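Local atomic coordinates of UDP-N-acetylglucosamine 2-epimerase (Listeria monocytogenes, PDB entry 3OT5), a protein that probably catalyses the reversible epimerisation at C2 that interconverts UDP-N-acetylglucosamine and UDP-N-acetylmannosamine. Residues 45-48 / 49-53. Sequence-based numbering, arbitrary orientation.
Sequences PLVL and ALEKE
Pro45 O accepts the N-H of Ala49 at 2.9 Å (N to O), the first of four successive i to i+4 backbone bonds, the last of them weak, that run along the C-terminal part of helix 37-51. Leu46 O takes Leu50 N next, at 3.0 Å, and the Leu50 side chain passes close to the same oxygen, its CG 3.4 Å from Leu46 O. Val47 O receives Glu51 N at 2.9 Å. The side chains of Val47 and Glu51 lie side by side, pointing the same way: Val47 CG1, anti to the backbone N (chi1 174°), meets Glu51 OE2 at 3.4 Å, a methyl against one carboxylate oxygen. Glu51 reaches it with an extended chain, its CG lying 3.3 Å from Val47 O. At Leu48, Lys52 N comes within 2.9 Å of Leu48 O in a weak bond, bent to 123° at the hydrogen, and Lys52 CG packs against that oxygen. The helix belongs to the Rossmann-like beta-alpha-beta unit formed with strands 28-34 and 57-63. Val47 and Leu50 face both strands; Leu46 touches Ile384, Ala49 touches Ala381 and Leu385, and Leu50 touches Leu385, all on helix 380-392, while Pro45 and Leu48 rest on Phe78.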
loop_
_atom_site.group_PDB
_atom_site.type_symbol
_atom_site.label_atom_id
_atom_site.label_comp_id
_atom_site.label_asym_id
_atom_site.label_seq_id
_atom_site.Cartn_x
_atom_site.Cartn_y
_atom_site.Cartn_z
ATOM N N PRO A 45 -3.166 8.382 7.398
ATOM C CA PRO A 45 -4.017 7.837 8.451
ATOM C C PRO A 45 -3.388 7.951 9.831
ATOM O O PRO A 45 -4.076 8.188 10.819
ATOM C CB PRO A 45 -4.156 6.355 8.063
ATOM C CG PRO A 45 -3.847 6.289 6.674
ATOM C CD PRO A 45 -2.812 7.348 6.424
ATOM N N LEU A 46 -2.079 7.759 9.881
ATOM C CA LEU A 46 -1.327 7.845 11.114
ATOM C C LEU A 46 -1.351 9.303 11.579
ATOM O O LEU A 46 -1.560 9.593 12.768
ATOM C CB LEU A 46 0.093 7.340 10.866
ATOM C CG LEU A 46 1.022 7.006 12.028
ATOM C CD1 LEU A 46 0.356 6.027 12.992
ATOM C CD2 LEU A 46 2.321 6.419 11.463
ATOM N N VAL A 47 -1.174 10.229 10.644
ATOM C CA VAL A 47 -1.216 11.643 10.987
ATOM C C VAL A 47 -2.617 11.975 11.522
ATOM O O VAL A 47 -2.742 12.663 12.543
ATOM C CB VAL A 47 -0.844 12.546 9.805
ATOM C CG1 VAL A 47 -1.052 14.012 10.165
ATOM C CG2 VAL A 47 0.596 12.283 9.388
ATOM N N LEU A 48 -3.660 11.488 10.847
ATOM C CA LEU A 48 -5.032 11.701 11.320
ATOM C C LEU A 48 -5.193 11.208 12.747
ATOM O O LEU A 48 -5.739 11.924 13.583
ATOM C CB LEU A 48 -6.078 10.994 10.454
ATOM C CG LEU A 48 -6.401 11.538 9.072
ATOM C CD1 LEU A 48 -7.569 10.742 8.472
ATOM C CD2 LEU A 48 -6.748 13.010 9.168
ATOM N N ALA A 49 -4.746 9.979 13.010
ATOM C CA ALA A 49 -4.829 9.387 14.351
ATOM C C ALA A 49 -4.167 10.288 15.409
ATOM O O ALA A 49 -4.697 10.462 16.513
ATOM C CB ALA A 49 -4.200 8.017 14.362
ATOM N N LEU A 50 -3.004 10.837 15.074
ATOM C CA LEU A 50 -2.294 11.749 15.970
ATOM C C LEU A 50 -3.122 13.001 16.198
ATOM O O LEU A 50 -3.190 13.518 17.312
ATOM C CB LEU A 50 -0.943 12.148 15.386
ATOM C CG LEU A 50 0.147 11.082 15.366
ATOM C CD1 LEU A 50 1.283 11.458 14.401
ATOM C CD2 LEU A 50 0.660 10.863 16.787
ATOM N N GLU A 51 -3.751 13.490 15.134
ATOM C CA GLU A 51 -4.569 14.677 15.236
ATOM C C GLU A 51 -5.896 14.437 15.989
ATOM O O GLU A 51 -6.540 15.390 16.407
ATOM C CB GLU A 51 -4.789 15.285 13.861
ATOM C CG GLU A 51 -3.495 15.791 13.263
ATOM C CD GLU A 51 -3.680 16.422 11.916
ATOM O OE1 GLU A 51 -4.842 16.546 11.475
ATOM O OE2 GLU A 51 -2.661 16.797 11.299
ATOM N N LYS A 52 -6.287 13.179 16.174
ATOM C CA LYS A 52 -7.501 12.862 16.934
ATOM C C LYS A 52 -7.202 12.911 18.430
ATOM O O LYS A 52 -8.121 12.912 19.250
ATOM C CB LYS A 52 -8.041 11.466 16.613
ATOM C CG LYS A 52 -8.487 11.242 15.189
ATOM C CD LYS A 52 -9.023 9.815 15.015
ATOM C CE LYS A 52 -9.182 9.444 13.522
ATOM N NZ LYS A 52 -10.108 10.348 12.772
ATOM N N GLU A 53 -5.924 12.942 18.790
ATOM C CA GLU A 53 -5.544 12.971 20.193
ATOM C C GLU A 53 -4.558 14.128 20.468
ATOM O O GLU A 53 -3.420 13.916 20.886
ATOM C CB GLU A 53 -4.988 11.593 20.580
ATOM C CG GLU A 53 -4.811 11.379 22.060
ATOM C CD GLU A 53 -4.374 9.961 22.419
ATOM O OE1 GLU A 53 -3.962 9.752 23.580
ATOM O OE2 GLU A 53 -4.446 9.065 21.552
#